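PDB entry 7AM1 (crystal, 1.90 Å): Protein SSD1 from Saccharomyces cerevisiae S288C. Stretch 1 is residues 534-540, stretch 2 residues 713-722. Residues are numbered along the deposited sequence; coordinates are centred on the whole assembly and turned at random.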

ATOM      1  N   LYS A 534      -9.968  -9.626   2.212  1.00 36.23           N
ATOM      2  CA  LYS A 534     -11.183  -8.859   2.472  1.00 37.57           C
ATOM      3  C   LYS A 534     -10.763  -7.410   2.666  1.00 36.31           C
ATOM      4  O   LYS A 534     -10.061  -7.088   3.629  1.00 35.98           O
ATOM      5  CB  LYS A 534     -11.921  -9.391   3.696  1.00 40.78           C
ATOM      6  CG  LYS A 534     -13.375  -8.920   3.794  1.00 45.14           C
ATOM      7  CD  LYS A 534     -13.520  -7.515   4.349  1.00 49.91           C
ATOM      8  CE  LYS A 534     -14.940  -6.976   4.130  1.00 55.16           C
ATOM      9  NZ  LYS A 534     -15.139  -6.401   2.764  1.00 58.03           N
ATOM     10  N   VAL A 535     -11.167  -6.540   1.759  1.00 37.23           N
ATOM     11  CA  VAL A 535     -10.697  -5.160   1.779  1.00 37.92           C
ATOM     12  C   VAL A 535     -11.674  -4.297   2.562  1.00 38.26           C
ATOM     13  O   VAL A 535     -12.896  -4.452   2.458  1.00 40.30           O
ATOM     14  CB  VAL A 535     -10.503  -4.625   0.347  1.00 39.84           C
ATOM     15  CG1 VAL A 535      -9.731  -3.323   0.381  1.00 41.19           C
ATOM     16  CG2 VAL A 535      -9.771  -5.647  -0.519  1.00 39.62           C
ATOM     17  N   ASP A 536     -11.127  -3.369   3.337  1.00 35.82           N
ATOM     18  CA  ASP A 536     -11.915  -2.403   4.082  1.00 35.53           C
ATOM     19  C   ASP A 536     -11.746  -1.020   3.472  1.00 34.83           C
ATOM     20  O   ASP A 536     -10.724  -0.717   2.847  1.00 33.02           O
ATOM     21  CB  ASP A 536     -11.496  -2.355   5.552  1.00 35.96           C
ATOM     22  CG  ASP A 536     -11.409  -3.726   6.174  1.00 35.97           C
ATOM     23  OD1 ASP A 536     -12.439  -4.427   6.202  1.00 37.32           O
ATOM     24  OD2 ASP A 536     -10.309  -4.105   6.620  1.00 35.22           O
ATOM     25  N   LEU A 537     -12.772  -0.187   3.647  1.00 35.92           N
ATOM     26  CA  LEU A 537     -12.676   1.207   3.232  1.00 36.57           C
ATOM     27  C   LEU A 537     -11.597   1.944   4.014  1.00 35.85           C
ATOM     28  O   LEU A 537     -11.066   2.947   3.528  1.00 35.42           O
ATOM     29  CB  LEU A 537     -14.032   1.883   3.404  1.00 39.33           C
ATOM     30  CG  LEU A 537     -14.441   2.964   2.407  1.00 43.12           C
ATOM     31  CD1 LEU A 537     -14.393   2.458   0.965  1.00 45.07           C
ATOM     32  CD2 LEU A 537     -15.846   3.468   2.778  1.00 44.21           C
ATOM     33  N   ASN A 538     -11.256   1.468   5.204  1.00 36.63           N
ATOM     34  CA  ASN A 538     -10.223   2.078   6.034  1.00 35.78           C
ATOM     35  C   ASN A 538      -9.033   1.131   6.103  1.00 34.03           C
ATOM     36  O   ASN A 538      -9.145   0.026   6.646  1.00 33.58           O
ATOM     37  CB  ASN A 538     -10.762   2.383   7.430  1.00 35.76           C
ATOM     38  CG  ASN A 538      -9.818   3.240   8.246  1.00 35.51           C
ATOM     39  OD1 ASN A 538      -8.631   3.345   7.937  1.00 33.60           O
ATOM     40  ND2 ASN A 538     -10.343   3.865   9.293  1.00 37.11           N
ATOM     41  N   ILE A 539      -7.895   1.562   5.553  1.00 33.35           N
ATOM     42  CA  ILE A 539      -6.702   0.726   5.556  1.00 33.59           C
ATOM     43  C   ILE A 539      -6.213   0.442   6.969  1.00 34.46           C
ATOM     44  O   ILE A 539      -5.410  -0.475   7.175  1.00 33.82           O
ATOM     45  CB  ILE A 539      -5.580   1.377   4.723  1.00 33.31           C
ATOM     46  CG1 ILE A 539      -5.286   2.797   5.212  1.00 34.53           C
ATOM     47  CG2 ILE A 539      -5.960   1.400   3.253  1.00 33.25           C
ATOM     48  CD1 ILE A 539      -4.000   3.378   4.641  1.00 34.86           C
ATOM     49  N   LEU A 540      -6.672   1.210   7.956  1.00 35.49           N
ATOM     50  CA  LEU A 540      -6.249   0.987   9.332  1.00 35.65           C
ATOM     51  C   LEU A 540      -7.000  -0.155  10.006  1.00 33.63           C
ATOM     52  O   LEU A 540      -6.551  -0.642  11.049  1.00 32.73           O
ATOM     53  CB  LEU A 540      -6.435   2.274  10.140  1.00 37.09           C
ATOM     54  CG  LEU A 540      -5.611   3.480   9.687  1.00 39.08           C
ATOM     55  CD1 LEU A 540      -5.981   4.721  10.500  1.00 39.22           C
ATOM     56  CD2 LEU A 540      -4.118   3.194   9.795  1.00 40.06           C
ATOM     57  N   ALA A 713      -8.215   1.554  -5.595  1.00 32.49           N
ATOM     58  CA  ALA A 713      -9.642   1.261  -5.627  1.00 33.15           C
ATOM     59  C   ALA A 713     -10.314   1.654  -4.315  1.00 33.64           C
ATOM     60  O   ALA A 713     -11.443   2.162  -4.317  1.00 34.73           O
ATOM     61  CB  ALA A 713      -9.855  -0.221  -5.937  1.00 33.92           C
ATOM     62  N   ILE A 714      -9.640   1.439  -3.183  1.00 31.94           N
ATOM     63  CA  ILE A 714     -10.150   1.953  -1.915  1.00 32.76           C
ATOM     64  C   ILE A 714     -10.317   3.463  -1.993  1.00 33.66           C
ATOM     65  O   ILE A 714     -11.358   4.017  -1.619  1.00 34.66           O
ATOM     66  CB  ILE A 714      -9.215   1.567  -0.757  1.00 31.47           C
ATOM     67  CG1 ILE A 714      -9.240   0.058  -0.508  1.00 32.71           C
ATOM     68  CG2 ILE A 714      -9.597   2.339   0.490  1.00 30.06           C
ATOM     69  CD1 ILE A 714      -8.134  -0.410   0.427  1.00 33.03           C
ATOM     70  N   HIS A 715      -9.269   4.154  -2.448  1.00 34.32           N
ATOM     71  CA  HIS A 715      -9.290   5.608  -2.510  1.00 33.31           C
ATOM     72  C   HIS A 715     -10.448   6.095  -3.360  1.00 32.68           C
ATOM     73  O   HIS A 715     -11.131   7.062  -3.007  1.00 31.72           O
ATOM     74  CB  HIS A 715      -7.958   6.106  -3.073  1.00 33.81           C
ATOM     75  CG  HIS A 715      -7.899   7.585  -3.291  1.00 34.58           C
ATOM     76  ND1 HIS A 715      -8.318   8.178  -4.462  1.00 35.92           N
ATOM     77  CD2 HIS A 715      -7.457   8.588  -2.497  1.00 34.46           C
ATOM     78  CE1 HIS A 715      -8.146   9.486  -4.376  1.00 35.35           C
ATOM     79  NE2 HIS A 715      -7.623   9.760  -3.194  1.00 35.13           N
ATOM     80  N   LEU A 716     -10.694   5.415  -4.478  1.00 34.47           N
ATOM     81  CA  LEU A 716     -11.776   5.795  -5.375  1.00 37.55           C
ATOM     82  C   LEU A 716     -13.123   5.697  -4.670  1.00 37.34           C
ATOM     83  O   LEU A 716     -13.914   6.647  -4.682  1.00 35.12           O
ATOM     84  CB  LEU A 716     -11.728   4.904  -6.615  1.00 39.76           C
ATOM     85  CG  LEU A 716     -12.753   5.091  -7.725  1.00 42.13           C
ATOM     86  CD1 LEU A 716     -12.585   6.470  -8.366  1.00 42.79           C
ATOM     87  CD2 LEU A 716     -12.602   3.982  -8.761  1.00 42.91           C
ATOM     88  N   LEU A 717     -13.399   4.553  -4.040  1.00 36.70           N
ATOM     89  CA  LEU A 717     -14.679   4.368  -3.369  1.00 36.62           C
ATOM     90  C   LEU A 717     -14.808   5.261  -2.144  1.00 36.84           C
ATOM     91  O   LEU A 717     -15.914   5.713  -1.824  1.00 37.98           O
ATOM     92  CB  LEU A 717     -14.847   2.905  -2.975  1.00 36.08           C
ATOM     93  CG  LEU A 717     -16.186   2.493  -2.368  1.00 36.66           C
ATOM     94  CD1 LEU A 717     -17.344   2.930  -3.249  1.00 38.25           C
ATOM     95  CD2 LEU A 717     -16.208   0.983  -2.139  1.00 36.40           C
ATOM     96  N   LEU A 718     -13.697   5.532  -1.456  1.00 36.07           N
ATOM     97  CA  LEU A 718     -13.736   6.417  -0.297  1.00 34.64           C
ATOM     98  C   LEU A 718     -14.082   7.844  -0.703  1.00 33.97           C
ATOM     99  O   LEU A 718     -14.845   8.527  -0.009  1.00 34.02           O
ATOM    100  CB  LEU A 718     -12.392   6.383   0.429  1.00 36.21           C
ATOM    101  CG  LEU A 718     -12.301   7.307   1.643  1.00 39.27           C
ATOM    102  CD1 LEU A 718     -13.357   6.950   2.674  1.00 40.18           C
ATOM    103  CD2 LEU A 718     -10.911   7.250   2.248  1.00 40.73           C
ATOM    104  N   CYS A 719     -13.522   8.317  -1.817  1.00 34.09           N
ATOM    105  CA  CYS A 719     -13.847   9.656  -2.293  1.00 34.85           C
ATOM    106  C   CYS A 719     -15.324   9.763  -2.645  1.00 33.49           C
ATOM    107  O   CYS A 719     -15.978  10.762  -2.330  1.00 35.19           O
ATOM    108  CB  CYS A 719     -12.980  10.004  -3.502  1.00 34.50           C
ATOM    109  SG  CYS A 719     -11.274  10.365  -3.092  1.00 36.93           S
ATOM    110  N   LYS A 720     -15.863   8.741  -3.309  1.00 35.30           N
ATOM    111  CA  LYS A 720     -17.291   8.704  -3.601  1.00 38.97           C
ATOM    112  C   LYS A 720     -18.121   8.726  -2.323  1.00 37.79           C
ATOM    113  O   LYS A 720     -19.169   9.384  -2.263  1.00 37.62           O
ATOM    114  CB  LYS A 720     -17.592   7.456  -4.425  1.00 45.23           C
ATOM    115  CG  LYS A 720     -19.042   7.245  -4.783  1.00 51.27           C
ATOM    116  CD  LYS A 720     -19.147   6.075  -5.751  1.00 56.61           C
ATOM    117  CE  LYS A 720     -20.432   5.289  -5.576  1.00 61.36           C
ATOM    118  NZ  LYS A 720     -20.172   3.824  -5.665  1.00 63.67           N
ATOM    119  N   THR A 721     -17.667   8.007  -1.292  1.00 33.39           N
ATOM    120  CA  THR A 721     -18.391   7.953  -0.026  1.00 33.79           C
ATOM    121  C   THR A 721     -18.318   9.292   0.698  1.00 35.77           C
ATOM    122  O   THR A 721     -19.324   9.778   1.231  1.00 35.26           O
ATOM    123  CB  THR A 721     -17.816   6.833   0.848  1.00 32.83           C
ATOM    124  OG1 THR A 721     -17.983   5.562   0.202  1.00 33.30           O
ATOM    125  CG2 THR A 721     -18.509   6.792   2.184  1.00 32.64           C
ATOM    126  N   ILE A 722     -17.139   9.913   0.706  1.00 39.00           N
ATOM    127  CA  ILE A 722     -16.992  11.219   1.336  1.00 41.89           C
ATOM    128  C   ILE A 722     -17.929  12.230   0.688  1.00 43.48           C
ATOM    129  O   ILE A 722     -18.523  13.075   1.369  1.00 44.45           O
ATOM    130  CB  ILE A 722     -15.522  11.674   1.265  1.00 42.31           C
ATOM    131  CG1 ILE A 722     -14.679  10.894   2.275  1.00 41.81           C
ATOM    132  CG2 ILE A 722     -15.423  13.171   1.508  1.00 43.59           C
ATOM    133  CD1 ILE A 722     -13.180  11.007   2.058  1.00 40.68           C
TER

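The contact between the loop 534-540 and the helix 713-722 is a small apolar packing, burying 338 Å² over both sides, with no hydrogen bond between the two stretches. Two residues dominate it, Leu537 from the loop and Ile714 from the helix, and their CA atoms lie 5.8 Å apart. Val535, Leu537, Ile539 and Ile714 are all buried, and their aliphatic side chains suit a site with no hydrogen bond across it.

Ile714 points toward the loop and, in an m,t rotamer, extends its CD1 methyl among several loop residues. Val535 CG1 lies 3.3 Å from Ile714 CD1, a tight approach for two methyl groups, while Ile539 CG2 packs more loosely at 4.0 Å from the same CD1. The loop backbone also lines this site: Asp536 O is 3.6 Å from Ile714 CD1, and Leu537 O is 3.4 Å from Ile714 CG2. Asp536 thus contributes its main chain; its CA-to-CB bond points away from the helix, and its carboxylate takes no part in the apolar contact.

Leu537 reaches further along the helix. Its CA-to-CB bond runs sideways, but the end of the side chain comes nearer, with chi1 at -146°, between the usual wells. Leu537 CD1 sits 3.8 Å from Leu717 CG, and Leu537 CG is 4.1 Å from Leu718 CD1. Leu537 CD2 extends to 3.9 Å from Thr721 OG1. The spacing of Ile714, Leu717, Leu718 and Thr721 follows the helical repeat, so these residues share one side of the helix, and the branched leucine can touch the last three together.

Thr721 suits the edge of this apolar patch because its hydroxyl is satisfied within the helix, Thr721 OG1 donating to Leu717 O at 2.9 Å. On the loop, the CA-to-CB bond of Asn538 points away from the helix, and Asn538 OD1 accepts a hydrogen bond from Leu540 N at 2.9 Å.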